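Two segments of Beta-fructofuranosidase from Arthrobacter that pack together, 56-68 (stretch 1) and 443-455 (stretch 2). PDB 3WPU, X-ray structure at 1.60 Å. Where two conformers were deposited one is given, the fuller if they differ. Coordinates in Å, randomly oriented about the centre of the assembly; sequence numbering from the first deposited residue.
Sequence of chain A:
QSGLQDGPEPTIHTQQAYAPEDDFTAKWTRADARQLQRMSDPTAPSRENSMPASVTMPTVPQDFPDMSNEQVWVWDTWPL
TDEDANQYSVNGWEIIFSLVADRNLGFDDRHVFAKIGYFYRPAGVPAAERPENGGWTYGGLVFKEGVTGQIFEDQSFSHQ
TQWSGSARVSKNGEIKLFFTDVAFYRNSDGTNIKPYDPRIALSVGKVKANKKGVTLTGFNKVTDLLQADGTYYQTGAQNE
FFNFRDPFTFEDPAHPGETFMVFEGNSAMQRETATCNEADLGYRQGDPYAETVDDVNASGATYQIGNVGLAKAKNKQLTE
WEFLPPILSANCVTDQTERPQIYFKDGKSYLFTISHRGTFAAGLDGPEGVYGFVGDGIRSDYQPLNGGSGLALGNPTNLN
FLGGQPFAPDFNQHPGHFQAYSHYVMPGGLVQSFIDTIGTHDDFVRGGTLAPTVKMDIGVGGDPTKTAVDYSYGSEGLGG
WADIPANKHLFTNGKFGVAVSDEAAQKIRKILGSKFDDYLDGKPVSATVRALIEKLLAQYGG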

# COMPACT_ATOMS: atom_id res chain seq x y z
N THR A 56 -15.09 -9.50 1.74
CA THR A 56 -15.60 -8.22 1.28
C THR A 56 -15.49 -7.15 2.38
O THR A 56 -15.91 -7.36 3.53
CB THR A 56 -17.07 -8.35 0.84
OG1 THR A 56 -17.17 -9.27 -0.25
CG2 THR A 56 -17.65 -7.00 0.42
N MET A 57 -14.94 -6.00 2.02
CA MET A 57 -14.86 -4.86 2.94
C MET A 57 -16.24 -4.39 3.36
O MET A 57 -17.10 -4.28 2.51
CB MET A 57 -14.14 -3.69 2.25
CG MET A 57 -13.77 -2.55 3.17
SD MET A 57 -12.91 -1.24 2.26
CE MET A 57 -12.88 0.05 3.53
N PRO A 58 -16.44 -4.11 4.65
CA PRO A 58 -17.69 -3.47 5.10
C PRO A 58 -18.02 -2.26 4.28
O PRO A 58 -17.12 -1.51 3.87
CB PRO A 58 -17.41 -3.11 6.56
CG PRO A 58 -16.36 -4.11 7.00
CD PRO A 58 -15.56 -4.45 5.78
N THR A 59 -19.32 -2.07 4.02
CA THR A 59 -19.78 -1.01 3.16
C THR A 59 -19.60 0.36 3.81
O THR A 59 -20.03 0.57 4.96
CB THR A 59 -21.25 -1.27 2.79
OG1 THR A 59 -21.35 -2.49 2.02
CG2 THR A 59 -21.84 -0.14 1.97
N VAL A 60 -18.94 1.27 3.10
CA VAL A 60 -18.64 2.60 3.60
C VAL A 60 -19.84 3.51 3.36
O VAL A 60 -20.35 3.53 2.25
CB VAL A 60 -17.41 3.19 2.91
CG1 VAL A 60 -17.11 4.59 3.37
CG2 VAL A 60 -16.21 2.31 3.24
N PRO A 61 -20.26 4.27 4.38
CA PRO A 61 -21.40 5.16 4.07
C PRO A 61 -21.03 6.29 3.13
O PRO A 61 -19.90 6.76 3.13
CB PRO A 61 -21.80 5.72 5.42
CG PRO A 61 -20.60 5.62 6.24
CD PRO A 61 -19.90 4.34 5.80
N GLN A 62 -22.03 6.72 2.35
CA GLN A 62 -21.84 7.75 1.33
C GLN A 62 -21.67 9.13 1.94
O GLN A 62 -21.10 10.01 1.30
CB GLN A 62 -23.01 7.75 0.33
CG GLN A 62 -22.71 8.55 -0.92
CD GLN A 62 -23.64 8.26 -2.09
OE1 GLN A 62 -24.06 7.12 -2.30
NE2 GLN A 62 -23.93 9.28 -2.87
N ASP A 63 -22.18 9.31 3.15
CA ASP A 63 -21.97 10.53 3.92
C ASP A 63 -20.75 10.32 4.80
O ASP A 63 -20.85 9.74 5.90
CB ASP A 63 -23.20 10.86 4.76
CG ASP A 63 -24.42 11.05 3.90
OD1 ASP A 63 -24.53 12.11 3.27
OD2 ASP A 63 -25.24 10.11 3.85
N PHE A 64 -19.61 10.74 4.30
CA PHE A 64 -18.37 10.56 5.02
C PHE A 64 -17.81 11.94 5.36
O PHE A 64 -18.03 12.90 4.62
CB PHE A 64 -17.38 9.73 4.21
CG PHE A 64 -17.24 10.16 2.76
CD1 PHE A 64 -16.41 11.21 2.42
CD2 PHE A 64 -17.96 9.51 1.76
CE1 PHE A 64 -16.26 11.58 1.09
CE2 PHE A 64 -17.82 9.89 0.43
CZ PHE A 64 -16.98 10.94 0.10
N PRO A 65 -17.07 12.03 6.48
CA PRO A 65 -16.33 13.24 6.76
C PRO A 65 -15.09 13.34 5.86
O PRO A 65 -14.67 12.34 5.23
CB PRO A 65 -15.93 13.07 8.21
CG PRO A 65 -15.74 11.58 8.35
CD PRO A 65 -16.76 10.95 7.44
N ASP A 66 -14.54 14.54 5.81
CA ASP A 66 -13.30 14.80 5.06
C ASP A 66 -12.16 15.15 6.02
O ASP A 66 -12.27 16.07 6.85
CB ASP A 66 -13.51 15.87 4.01
CG ASP A 66 -12.28 16.08 3.16
OD1 ASP A 66 -12.24 15.55 2.04
OD2 ASP A 66 -11.37 16.78 3.65
N MET A 67 -11.07 14.40 5.94
CA MET A 67 -10.00 14.49 6.91
C MET A 67 -9.21 15.79 6.87
O MET A 67 -8.55 16.15 7.86
CB MET A 67 -9.05 13.32 6.67
CG MET A 67 -8.23 13.43 5.37
SD MET A 67 -7.34 11.90 4.99
CE MET A 67 -6.01 11.84 6.18
N SER A 68 -9.24 16.49 5.73
CA SER A 68 -8.49 17.73 5.55
C SER A 68 -9.40 18.96 5.53
O SER A 68 -8.95 20.05 5.18
CB SER A 68 -7.62 17.69 4.28
OG SER A 68 -8.36 17.86 3.05
N ASP A 443 -25.99 9.40 -8.80
CA ASP A 443 -25.92 9.89 -7.43
C ASP A 443 -24.66 9.35 -6.77
O ASP A 443 -24.73 8.49 -5.88
CB ASP A 443 -27.15 9.46 -6.64
CG ASP A 443 -27.10 9.90 -5.19
OD1 ASP A 443 -26.56 10.97 -4.89
OD2 ASP A 443 -27.60 9.14 -4.33
N PHE A 444 -23.53 9.88 -7.22
CA PHE A 444 -22.25 9.46 -6.65
C PHE A 444 -21.40 10.63 -6.26
O PHE A 444 -21.61 11.76 -6.72
CB PHE A 444 -21.49 8.53 -7.62
CG PHE A 444 -20.99 9.20 -8.88
CD1 PHE A 444 -19.69 9.72 -8.96
CD2 PHE A 444 -21.80 9.27 -10.03
CE1 PHE A 444 -19.23 10.30 -10.12
CE2 PHE A 444 -21.34 9.85 -11.19
CZ PHE A 444 -20.06 10.36 -11.25
N VAL A 445 -20.40 10.37 -5.41
CA VAL A 445 -19.50 11.39 -4.95
C VAL A 445 -18.10 10.81 -4.93
O VAL A 445 -17.94 9.59 -4.77
CB VAL A 445 -19.84 11.89 -3.52
CG1 VAL A 445 -21.16 12.67 -3.54
CG2 VAL A 445 -19.91 10.77 -2.52
N ARG A 446 -17.13 11.70 -5.14
CA ARG A 446 -15.71 11.33 -5.03
C ARG A 446 -15.22 11.61 -3.63
O ARG A 446 -15.67 12.56 -2.97
CB ARG A 446 -14.87 12.09 -6.05
CG ARG A 446 -15.38 11.98 -7.48
CD ARG A 446 -15.60 10.55 -7.95
NE ARG A 446 -14.35 9.83 -8.17
CZ ARG A 446 -13.62 9.90 -9.28
NH1 ARG A 446 -14.00 10.69 -10.28
NH2 ARG A 446 -12.49 9.18 -9.41
N GLY A 447 -14.26 10.81 -3.19
CA GLY A 447 -13.76 10.89 -1.83
C GLY A 447 -12.53 11.76 -1.68
O GLY A 447 -12.61 12.92 -1.30
N GLY A 448 -11.35 11.19 -1.91
CA GLY A 448 -10.15 11.97 -1.72
C GLY A 448 -9.94 12.26 -0.24
O GLY A 448 -9.44 13.32 0.15
N THR A 449 -10.32 11.28 0.58
CA THR A 449 -10.15 11.29 2.05
C THR A 449 -10.19 9.80 2.49
O THR A 449 -10.66 8.95 1.74
CB THR A 449 -11.27 12.11 2.73
OG1 THR A 449 -11.02 12.19 4.14
CG2 THR A 449 -12.66 11.50 2.49
N LEU A 450 -9.69 9.49 3.69
CA LEU A 450 -9.61 8.10 4.10
C LEU A 450 -10.96 7.50 4.52
O LEU A 450 -11.84 8.18 5.07
CB LEU A 450 -8.56 7.91 5.20
CG LEU A 450 -7.15 8.28 4.75
CD1 LEU A 450 -6.21 8.01 5.91
CD2 LEU A 450 -6.64 7.54 3.52
N ALA A 451 -11.10 6.21 4.24
CA ALA A 451 -12.27 5.43 4.65
C ALA A 451 -12.18 5.14 6.16
O ALA A 451 -11.17 5.47 6.79
CB ALA A 451 -12.31 4.13 3.87
N PRO A 452 -13.23 4.49 6.75
CA PRO A 452 -13.06 3.95 8.08
C PRO A 452 -12.06 2.81 8.01
O PRO A 452 -12.03 2.04 7.05
CB PRO A 452 -14.45 3.42 8.45
CG PRO A 452 -15.41 4.11 7.50
CD PRO A 452 -14.60 4.26 6.24
N THR A 453 -11.23 2.69 9.02
CA THR A 453 -10.31 1.59 9.11
C THR A 453 -11.10 0.33 9.45
O THR A 453 -12.04 0.39 10.26
CB THR A 453 -9.29 1.94 10.16
OG1 THR A 453 -8.54 3.05 9.68
CG2 THR A 453 -8.34 0.76 10.48
N VAL A 454 -10.72 -0.79 8.86
CA VAL A 454 -11.44 -2.03 9.05
C VAL A 454 -10.47 -3.06 9.57
O VAL A 454 -9.31 -2.75 9.72
CB VAL A 454 -12.17 -2.52 7.77
CG1 VAL A 454 -13.24 -1.52 7.37
CG2 VAL A 454 -11.21 -2.79 6.62
N LYS A 455 -10.98 -4.23 9.91
CA LYS A 455 -10.14 -5.25 10.55
C LYS A 455 -10.27 -6.58 9.81
O LYS A 455 -11.36 -7.14 9.70
CB LYS A 455 -10.53 -5.41 12.03
CG LYS A 455 -9.67 -6.41 12.79
CD LYS A 455 -9.96 -6.32 14.29
CE LYS A 455 -9.22 -7.41 15.06
NZ LYS A 455 -9.93 -8.73 15.02
O HOH W 1 -12.55 10.68 5.70
O HOH W 2 -9.19 15.20 2.49
O HOH W 3 -14.16 14.52 0.31

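Stretch 1 has no regular helix or strand, and it runs against the loop and strand segments of stretch 2 from a point at least 381 residues away in sequence; together they bury 721 Å², both sides summed. Thr56 takes no part. The contact opens with Met57, whose CA-to-CB bond points sideways but whose extended chain (t, t, t) carries the methyl Met57 CE to 4.1 Å from Ala451 CB and 4.2 Å from Val454 CG1. The long side chain starts sideways, but its end comes nearer and is buried among apolar atoms. Pro58 points toward stretch 2 and lays its ring against the same valine, Pro58 CD to Val454 CG1 4.1 Å. Thr59 is exposed and makes no contact. Val60 turns back in, with Val60 CG1 3.8 Å from Pro452 CD and Val60 CG2 4.3 Å from Ala451 CB; its branched side chain thus touches two small apolar neighbours.

At Gln62 the contact becomes polar. With chi1 and chi2 both t, the side chain extends to the strand around Asp443 and Val445, where Gln62 NE2 donates a hydrogen bond to the backbone Asp443 O (3.2 Å, 149°). Its aliphatic part packs on the way, Gln62 CG to Val445 CG2 3.9 Å, so the same side chain makes an apolar contact and donates a hydrogen bond. Asp63 begins away from stretch 2 and stays clear of it.

Phe64, chi1 p, has its CA-to-CB bond toward stretch 2, and its ring covers a broad patch. Phe64 CE2 lies 3.7 Å from Val445 CG2, Phe64 CZ 3.8 Å from Gly447 CA, and Phe64 CD1 3.8 Å from Thr449 CG2; Arg446 O meets the ring edge, 3.7 Å from Phe64 CZ. An ideal CB on Gly447 would stand 4.1 Å from Phe64 CZ.

Pro65 O sits 3.5 Å from Thr449 CG2. Water 1 ties the same region together, donating to Pro65 O and Leu450 O (each 2.7 Å from the water O) and hydrogen-bonded to Thr449 OG1. Asp66 reaches stretch 2 through water: the O of water 3 lies 2.8 Å from Asp66 OD1 and 2.7 Å from Gly447 O, donating to both. Asp66 OD2 also accepts from Ser68 N (3.0 Å), a bond within stretch 1. Gly448 has positive phi, which favours glycine. Met67, chi1 p, closes the contact: the backbone Met67 N donates a hydrogen bond to Thr449 OG1 (2.9 Å, 163°), and Met67 SD lies 3.6 Å from Leu450 CG and accepts a weak hydrogen bond from Leu450 N, also 3.6 Å from Met67 SD.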